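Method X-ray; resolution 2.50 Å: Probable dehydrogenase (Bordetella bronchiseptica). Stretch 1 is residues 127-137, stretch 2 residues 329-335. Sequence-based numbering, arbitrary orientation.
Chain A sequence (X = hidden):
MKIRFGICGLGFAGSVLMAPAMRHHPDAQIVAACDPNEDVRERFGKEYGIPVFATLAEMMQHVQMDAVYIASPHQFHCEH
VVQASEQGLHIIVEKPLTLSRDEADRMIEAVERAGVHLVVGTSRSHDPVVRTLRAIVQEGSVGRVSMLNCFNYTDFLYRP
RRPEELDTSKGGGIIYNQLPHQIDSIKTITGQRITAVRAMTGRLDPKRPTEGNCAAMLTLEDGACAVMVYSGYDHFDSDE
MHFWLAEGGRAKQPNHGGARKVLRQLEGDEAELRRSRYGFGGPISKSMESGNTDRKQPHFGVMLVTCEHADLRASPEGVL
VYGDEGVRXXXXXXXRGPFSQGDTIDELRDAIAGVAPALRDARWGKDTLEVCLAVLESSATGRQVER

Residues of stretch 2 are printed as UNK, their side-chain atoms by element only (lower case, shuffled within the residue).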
# COMPACT_ATOMS: atom_id res chain seq x y z
N ASP A 127 -7.40 -17.21 -8.85
CA ASP A 127 -7.09 -17.65 -7.52
C ASP A 127 -8.37 -17.70 -6.72
O ASP A 127 -9.10 -16.73 -6.71
CB ASP A 127 -6.14 -16.73 -6.78
CG ASP A 127 -4.72 -16.80 -7.30
OD1 ASP A 127 -4.51 -17.59 -8.24
OD2 ASP A 127 -3.85 -16.00 -6.80
N PRO A 128 -8.64 -18.82 -6.03
CA PRO A 128 -9.89 -18.85 -5.24
C PRO A 128 -9.94 -17.81 -4.15
O PRO A 128 -11.01 -17.41 -3.78
CB PRO A 128 -9.90 -20.26 -4.60
CG PRO A 128 -8.99 -21.08 -5.46
CD PRO A 128 -7.92 -20.10 -5.96
N VAL A 129 -8.82 -17.37 -3.61
CA VAL A 129 -8.93 -16.30 -2.62
C VAL A 129 -9.58 -15.04 -3.21
O VAL A 129 -10.41 -14.40 -2.55
CB VAL A 129 -7.61 -15.98 -1.90
CG1 VAL A 129 -7.08 -17.26 -1.16
CG2 VAL A 129 -6.59 -15.41 -2.87
N VAL A 130 -9.27 -14.74 -4.48
CA VAL A 130 -9.87 -13.61 -5.17
C VAL A 130 -11.33 -13.85 -5.47
O VAL A 130 -12.17 -12.98 -5.33
CB VAL A 130 -9.13 -13.31 -6.45
CG1 VAL A 130 -9.86 -12.25 -7.24
CG2 VAL A 130 -7.64 -12.90 -6.12
N ARG A 131 -11.65 -15.04 -5.88
CA ARG A 131 -13.07 -15.38 -6.06
C ARG A 131 -13.79 -15.30 -4.74
O ARG A 131 -14.94 -14.82 -4.67
CB ARG A 131 -13.18 -16.78 -6.61
CG ARG A 131 -14.61 -17.29 -6.89
CD ARG A 131 -14.47 -18.55 -7.78
NE ARG A 131 -15.38 -19.62 -7.39
CZ ARG A 131 -16.27 -20.21 -8.21
NH1 ARG A 131 -16.39 -19.84 -9.49
NH2 ARG A 131 -17.05 -21.18 -7.73
N THR A 132 -13.12 -15.72 -3.69
CA THR A 132 -13.74 -15.64 -2.36
C THR A 132 -13.97 -14.22 -1.95
O THR A 132 -15.02 -13.96 -1.40
CB THR A 132 -12.94 -16.36 -1.27
OG1 THR A 132 -12.60 -17.66 -1.74
CG2 THR A 132 -13.77 -16.46 0.02
N LEU A 133 -13.01 -13.33 -2.21
CA LEU A 133 -13.18 -11.92 -1.88
C LEU A 133 -14.38 -11.38 -2.65
O LEU A 133 -15.18 -10.68 -2.07
CB LEU A 133 -11.91 -11.05 -2.15
CG LEU A 133 -10.65 -11.22 -1.25
CD1 LEU A 133 -9.33 -10.78 -1.95
CD2 LEU A 133 -10.71 -10.54 0.12
N ARG A 134 -14.52 -11.75 -3.93
CA ARG A 134 -15.70 -11.32 -4.71
C ARG A 134 -16.97 -11.82 -4.03
O ARG A 134 -17.88 -11.03 -3.70
CB ARG A 134 -15.65 -11.78 -6.19
CG ARG A 134 -16.91 -11.43 -6.99
CD ARG A 134 -16.98 -12.15 -8.45
NE ARG A 134 -16.68 -11.12 -9.46
CZ ARG A 134 -17.45 -10.65 -10.44
NH1 ARG A 134 -18.65 -11.17 -10.77
NH2 ARG A 134 -16.94 -9.63 -11.15
N ALA A 135 -17.05 -13.11 -3.77
CA ALA A 135 -18.31 -13.63 -3.16
C ALA A 135 -18.69 -12.80 -1.91
O ALA A 135 -19.84 -12.36 -1.75
CB ALA A 135 -18.18 -15.09 -2.87
N ILE A 136 -17.71 -12.49 -1.07
CA ILE A 136 -17.99 -11.76 0.17
C ILE A 136 -18.56 -10.37 -0.10
O ILE A 136 -19.53 -9.96 0.52
CB ILE A 136 -16.72 -11.68 1.04
CG1 ILE A 136 -16.43 -13.08 1.62
CG2 ILE A 136 -16.87 -10.67 2.12
CD1 ILE A 136 -15.02 -13.30 2.07
N VAL A 137 -17.99 -9.67 -1.05
CA VAL A 137 -18.50 -8.38 -1.48
C VAL A 137 -19.92 -8.46 -2.02
O VAL A 137 -20.77 -7.75 -1.50
CB VAL A 137 -17.51 -7.71 -2.50
CG1 VAL A 137 -18.09 -6.44 -3.09
CG2 VAL A 137 -16.13 -7.41 -1.81
N UNK A 329 -12.57 -16.08 9.83
CA UNK A 329 -12.00 -16.63 8.60
C UNK A 329 -13.10 -17.30 7.77
O UNK A 329 -14.02 -17.91 8.31
c UNK A 329 -9.94 -17.96 7.67
o UNK A 329 -8.31 -18.83 9.22
o UNK A 329 -7.61 -18.47 7.14
c UNK A 329 -10.85 -17.62 8.90
c UNK A 329 -8.51 -18.44 8.03
N UNK A 330 -13.03 -17.13 6.45
CA UNK A 330 -13.93 -17.79 5.51
C UNK A 330 -13.11 -18.68 4.59
O UNK A 330 -12.26 -18.20 3.90
c UNK A 330 -14.67 -16.76 4.64
c UNK A 330 -15.48 -15.83 5.53
c UNK A 330 -15.54 -17.48 3.55
N UNK A 331 -13.36 -19.99 4.59
CA UNK A 331 -12.64 -20.83 3.63
C UNK A 331 -12.85 -20.46 2.15
O UNK A 331 -13.91 -20.00 1.75
c UNK A 331 -13.22 -22.23 3.89
c UNK A 331 -14.18 -20.82 5.48
c UNK A 331 -14.50 -21.99 4.60
N UNK A 332 -11.81 -20.68 1.37
CA UNK A 332 -11.82 -20.43 -0.04
C UNK A 332 -12.83 -21.31 -0.79
O UNK A 332 -12.84 -22.55 -0.69
c UNK A 332 -10.44 -20.68 -0.60
N UNK A 333 -13.67 -20.66 -1.58
CA UNK A 333 -14.58 -21.38 -2.43
C UNK A 333 -13.89 -22.56 -3.17
O UNK A 333 -12.90 -22.38 -3.86
c UNK A 333 -16.26 -19.53 -2.50
c UNK A 333 -15.34 -20.45 -3.36
c UNK A 333 -17.00 -18.38 -3.28
c UNK A 333 -16.17 -21.28 -4.34
N UNK A 334 -14.41 -23.78 -2.91
CA UNK A 334 -13.91 -24.98 -3.53
C UNK A 334 -14.05 -24.82 -5.04
O UNK A 334 -15.13 -24.52 -5.53
c UNK A 334 -16.17 -26.31 -3.86
o UNK A 334 -14.05 -27.45 -3.54
c UNK A 334 -14.75 -26.26 -3.13
N UNK A 335 -12.97 -24.99 -5.77
CA UNK A 335 -13.09 -25.23 -7.21
C UNK A 335 -13.10 -26.73 -7.50
O UNK A 335 -12.77 -27.56 -6.67

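Position 329 opens the segment on a strand that begins earlier in the chain. Its side chain is an unbranched run of three carbons, the third carrying two oxygens, which is a carboxylate at the end of a two-methylene arm. The side chain is out of reach of the helix and takes no part in the contact. This is Glu329.

Position 330 has three side-chain carbons, one bearing the other two, and no heteroatom. The CA-to-CB bond points toward the helix, and the two carbons of the fork lie 4.1 Å from CG2 of Thr132 and 4.3 Å from CD1 of Ile136, respectively. This beta-branched, wholly aliphatic side chain is Val330, its chi1 in the t well.

At position 331 three carbons close a ring onto the backbone N. The CA-to-CB bond points away from the helix, and it is the backbone that approaches: O of position 331 lies 3.9 Å from CG2 of Thr132. The ring identifies Pro331.

Position 332 carries a single carbon. Its CA is 5.7 Å from CA of Thr132, the closest pair of CA atoms across the two stretches. The CA-to-CB bond points sideways, yet the single carbon still rests 4.1 Å from CB of Pro128, and CA of position 332 is 3.3 Å from OG1 of Thr132. The residue is Ala332.

Position 333 has four carbons, forked at the first, with one arm two carbons long, and no oxygen or nitrogen. It has the largest area covered by the helix of any residue in this segment. The end of its long arm packs 3.5 Å from CB of Ala135, while its short arm lies 3.5 Å from NH2 of Arg131, at the edge of the guanidinium. This is Ile333.

Position 334 shows one carbon carrying an oxygen and a second carbon. Its CA-to-CB bond points away from the helix; the residue is Thr334, and its OG1 makes a weak hydrogen bond to O of position 335 at 3.4 Å. Position 335 has no side-chain atoms and makes no close contact with the helix; it is Gly335.

The contact turns on Thr132. Its OG1 donates to O of Pro128, 2.6 Å away within the helix, and accepts a hydrogen bond from N of Ile333 at 3.2 Å, with an angle of 152° at the hydrogen. One hydroxyl thus ties the loop after the strand to the first turn of the helix. Around this polar link the packing is apolar: Pro128 meets Ala332, Ala135 meets Ile333, and Ile136 meets Val330. Together the two segments bury 396 Å².

Stretch 2, residues 329-335: EVPAITG
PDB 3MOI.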